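Local structure of quinoline 2-oxidoreductase large subunit (Pseudomonas putida, 1T3Q) at the interface of chains A and B and the interface of chains C and A. The protein hydroxylates quinoline at C2 as the molybdenum-bearing catalytic subunit of a xanthine dehydrogenase-family enzyme, using a molybdopterin cytosine dinucleotide cofactor. Coordinates in Å, arbitrary orientation; residue numbers count along the deposited sequence, not the author numbering. Chains: chain A/B, quinoline 2-oxidoreductase large subunit; chain C, quinoline 2-oxidoreductase small subunit.

Contact 1: the interface of chains A and B. Residues chain A 617-621; chain B 1-3.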
# COMPACT_ATOMS: atom_id res chain seq x y z
N PRO A 617 29.78 -2.66 -26.75
CA PRO A 617 30.99 -2.03 -27.28
C PRO A 617 31.90 -1.63 -26.11
O PRO A 617 31.43 -1.52 -24.97
CB PRO A 617 30.45 -0.82 -28.04
CG PRO A 617 29.24 -0.45 -27.23
CD PRO A 617 28.60 -1.80 -26.97
N PRO A 618 33.19 -1.42 -26.36
CA PRO A 618 34.08 -1.04 -25.25
C PRO A 618 33.68 0.26 -24.56
O PRO A 618 33.21 1.20 -25.20
CB PRO A 618 35.46 -0.96 -25.92
CG PRO A 618 35.12 -0.60 -27.35
CD PRO A 618 33.93 -1.48 -27.64
N GLY A 619 33.86 0.30 -23.24
CA GLY A 619 33.53 1.47 -22.45
C GLY A 619 32.04 1.71 -22.26
O GLY A 619 31.62 2.71 -21.68
N PHE A 620 31.23 0.78 -22.76
CA PHE A 620 29.77 0.86 -22.68
C PHE A 620 29.25 0.87 -21.25
O PHE A 620 29.80 0.21 -20.37
CB PHE A 620 29.16 -0.33 -23.42
CG PHE A 620 27.66 -0.29 -23.53
CD1 PHE A 620 26.89 -1.37 -23.11
CD2 PHE A 620 27.02 0.80 -24.12
CE1 PHE A 620 25.51 -1.38 -23.28
CE2 PHE A 620 25.63 0.80 -24.30
CZ PHE A 620 24.88 -0.30 -23.88
N ASP A 621 28.18 1.64 -21.02
CA ASP A 621 27.52 1.68 -19.72
C ASP A 621 26.14 1.07 -20.00
O ASP A 621 25.26 1.73 -20.55
CB ASP A 621 27.39 3.11 -19.20
CG ASP A 621 26.83 3.17 -17.78
OD1 ASP A 621 26.85 4.26 -17.17
OD2 ASP A 621 26.37 2.12 -17.27
N MET B 1 34.39 -1.66 -19.64
CA MET B 1 32.93 -1.45 -19.40
C MET B 1 32.71 -0.62 -18.15
O MET B 1 33.35 -0.86 -17.12
CB MET B 1 32.24 -2.81 -19.26
CG MET B 1 32.41 -3.69 -20.48
SD MET B 1 31.78 -2.90 -21.98
CE MET B 1 31.83 -4.27 -23.13
N MET B 2 31.80 0.34 -18.22
CA MET B 2 31.53 1.20 -17.07
C MET B 2 31.01 0.42 -15.88
O MET B 2 31.22 0.82 -14.73
CB MET B 2 30.54 2.30 -17.44
CG MET B 2 31.09 3.35 -18.41
SD MET B 2 32.70 3.98 -17.90
CE MET B 2 32.27 4.84 -16.37
N LYS B 3 30.33 -0.70 -16.14
CA LYS B 3 29.78 -1.51 -15.06
C LYS B 3 30.86 -2.14 -14.18
O LYS B 3 30.58 -2.60 -13.07
CB LYS B 3 28.86 -2.60 -15.63
CG LYS B 3 29.57 -3.59 -16.51
CD LYS B 3 28.63 -4.70 -16.96
CE LYS B 3 29.37 -5.77 -17.73
NZ LYS B 3 28.50 -6.95 -18.01
O HOH W 1 35.37 -2.07 -22.20
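B:Met1 and B:Met2 reach the A:Pro617-A:Asp621 loop with their side chains on separate parts of it, B:Met1 at A:Pro617 and A:Phe620, B:Met2 at A:Gly619 and A:Asp621. The B:Met1 chain bends at chi2 (-58°), which carries its thioether toward A:Pro617, where SD lies 3.3 Å from the carbonyl O of A:Pro617. The terminal methyl CE touches the same oxygen, and the sulfur also rests against CB of A:Phe620 at 3.9 Å. A:Phe620 meets the partner through this CB and its backbone; CG stands anti to the backbone N (chi1 -174°), and the ring points away from both methionines. B:Met2 folds at chi2 and chi3, and its CB and CG do the touching. CB packs on CB of A:Asp621 at 3.7 Å, the two side chains crossing at about a right angle, so that methylene meets methylene while the carboxylate oxygens stay farther from the thioether chain. CG sits 3.4 Å from the carbonyl O of A:Gly619. Between the two methionine side chains the backbone closes the contact: B:Met2 N donates to A:Phe620 O at 2.9 Å, arriving above the carbonyl plane, 36° out of it. A water links the N-terminal amino group of B:Met1, 2.8 Å from its N, to the backbone N of A:Gly619, tying the chain end to the turn. In the deposited assembly, whose large-subunit pairing is probably the biological one though the structure alone does not show it, the site joins the N-terminus of one large subunit, at the start of 3-10 helix 2-4, to the loop between 3-10 helix 613-615 and strand 625-629 of the other; the two-fold interface repeats it with the chains exchanged.

Contact 2: the interface of chains C and A. Residues chain C 100, 103, 105-107, 111; chain A 20, 23, 26-27.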
# COMPACT_ATOMS: atom_id res chain seq x y z
N ARG C 100 -15.76 8.55 -22.09
CA ARG C 100 -14.34 8.45 -22.41
C ARG C 100 -14.02 8.99 -23.80
O ARG C 100 -13.10 9.79 -23.97
CB ARG C 100 -13.87 7.00 -22.31
CG ARG C 100 -12.37 6.84 -22.46
CD ARG C 100 -11.97 5.39 -22.57
NE ARG C 100 -10.52 5.26 -22.66
CZ ARG C 100 -9.90 4.19 -23.16
NH1 ARG C 100 -10.62 3.17 -23.62
NH2 ARG C 100 -8.58 4.15 -23.20
N HIS C 103 -14.25 12.71 -23.85
CA HIS C 103 -13.48 13.40 -22.81
C HIS C 103 -14.46 14.17 -21.93
O HIS C 103 -14.40 15.40 -21.82
CB HIS C 103 -12.44 14.34 -23.44
CG HIS C 103 -11.52 14.98 -22.44
ND1 HIS C 103 -10.99 14.29 -21.37
CD2 HIS C 103 -11.00 16.23 -22.38
CE1 HIS C 103 -10.18 15.09 -20.69
NE2 HIS C 103 -10.17 16.27 -21.29
N LEU C 105 -14.72 13.74 -18.67
CA LEU C 105 -14.22 13.80 -17.30
C LEU C 105 -12.73 14.14 -17.28
O LEU C 105 -12.00 13.87 -18.23
CB LEU C 105 -14.43 12.48 -16.56
CG LEU C 105 -13.65 11.28 -17.09
CD1 LEU C 105 -13.36 10.30 -15.96
CD2 LEU C 105 -14.45 10.62 -18.20
N GLN C 106 -12.30 14.74 -16.18
CA GLN C 106 -10.93 15.13 -15.97
C GLN C 106 -10.44 14.56 -14.63
O GLN C 106 -9.79 13.50 -14.59
CB GLN C 106 -10.80 16.65 -16.04
CG GLN C 106 -10.74 17.16 -17.49
CD GLN C 106 -10.57 18.67 -17.68
OE1 GLN C 106 -9.78 19.31 -16.99
NE2 GLN C 106 -11.31 19.22 -18.63
N CYS C 107 -10.77 15.24 -13.54
CA CYS C 107 -10.34 14.73 -12.25
C CYS C 107 -11.20 13.50 -11.93
O CYS C 107 -10.79 12.61 -11.19
CB CYS C 107 -10.51 15.81 -11.19
SG CYS C 107 -12.16 16.03 -10.51
N THR C 111 -17.94 12.35 -11.75
CA THR C 111 -18.38 11.32 -12.69
C THR C 111 -19.42 10.32 -12.21
O THR C 111 -20.40 10.08 -12.92
CB THR C 111 -17.14 10.61 -13.26
OG1 THR C 111 -16.22 11.60 -13.73
CG2 THR C 111 -17.53 9.73 -14.45
N ARG A 20 -7.81 8.95 -22.84
CA ARG A 20 -7.17 8.88 -21.53
C ARG A 20 -7.18 7.51 -20.87
O ARG A 20 -8.23 6.90 -20.71
CB ARG A 20 -7.81 9.92 -20.59
CG ARG A 20 -7.85 11.33 -21.17
CD ARG A 20 -7.92 12.36 -20.06
NE ARG A 20 -8.81 11.91 -18.99
CZ ARG A 20 -8.84 12.45 -17.77
NH1 ARG A 20 -9.68 11.97 -16.86
NH2 ARG A 20 -8.04 13.47 -17.48
N ASP A 23 -9.30 7.26 -17.51
CA ASP A 23 -10.76 7.27 -17.57
C ASP A 23 -11.46 6.00 -17.13
O ASP A 23 -12.51 6.06 -16.50
CB ASP A 23 -11.24 7.61 -18.98
CG ASP A 23 -11.08 9.08 -19.33
OD1 ASP A 23 -10.52 9.84 -18.51
OD2 ASP A 23 -11.51 9.47 -20.43
N LEU A 26 -11.76 5.76 -13.41
CA LEU A 26 -12.54 6.90 -12.95
C LEU A 26 -14.02 6.85 -13.35
O LEU A 26 -14.83 7.61 -12.83
CB LEU A 26 -11.90 8.21 -13.44
CG LEU A 26 -10.45 8.45 -12.99
CD1 LEU A 26 -9.94 9.74 -13.63
CD2 LEU A 26 -10.38 8.53 -11.46
N LEU A 27 -14.36 5.96 -14.27
CA LEU A 27 -15.75 5.82 -14.73
C LEU A 27 -16.42 4.61 -14.09
O LEU A 27 -17.64 4.42 -14.23
CB LEU A 27 -15.78 5.65 -16.26
CG LEU A 27 -15.61 6.90 -17.13
CD1 LEU A 27 -15.13 6.50 -18.52
CD2 LEU A 27 -16.93 7.64 -17.20
O HOH W 2 -10.57 10.13 -22.82
O HOH W 3 -12.29 11.99 -20.35
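The end of helix 94-101, the loop through C:His103, C:Leu105, C:Gln106 and C:Cys107, and the start of helix 111-124 of the small subunit meet the loop residue A:Arg20 and the short helix 23-27 of the large subunit. C:Gln106 and C:Cys107 belong to the [2Fe-2S] binding domain, C:Cys107 being one of its cluster cysteines. A:Arg20 bends at chi3 (-40°) and brings its guanidinium edge-on to C:Gln106 O: NH1 donates at 2.7 Å, in the carbonyl plane and on a lone pair. C:Leu105 O lies over one guanidinium face, offset toward the rim. A:Asp23 meets the guanidinium side-on at its edge, in plane, OD1 taking both NE of A:Arg20, in a salt bridge at 2.7 Å, and NH1. An alanine in place of A:Arg20 would probably leave C:Gln106 O without this donor and the A:Asp23 carboxylate without its charge mate, free to turn. A:Asp23 OD2 is bonded to two waters: one is shared with C:Arg100 O and A:Arg20 N, the other with C:His103 ND1 and C:Leu105 O. The C:His103 ring presents CE1 to CD of A:Arg20, its plane 56° from the guanidinium. Beside the polar cluster, C:Leu105, its CG in the crowded position between N and the carbonyl carbon (chi1 66°), sets CD1 3.6 Å from CB of A:Leu26 and CD2 against A:Leu27. CD2 of A:Leu27 also meets the methyl CG2 of C:Thr111 at 3.5 Å.

Contact 1 and contact 2 lie about 46 Å apart, measured between the centres of their C-alpha atoms, and share no residues. Chain A takes part in both, with a loop from the C-terminal half of its sequence in contact 1 and an N-terminal loop and helix 23-27 in contact 2. In the deposited assembly, the first joins two large subunits across the two-fold; the second fixes a small subunit beside one of its iron-sulfur sites. Chain A thus bridges its large-subunit copy and the small iron-sulfur subunit, which probably carries electrons from the molybdenum site, through separate surfaces.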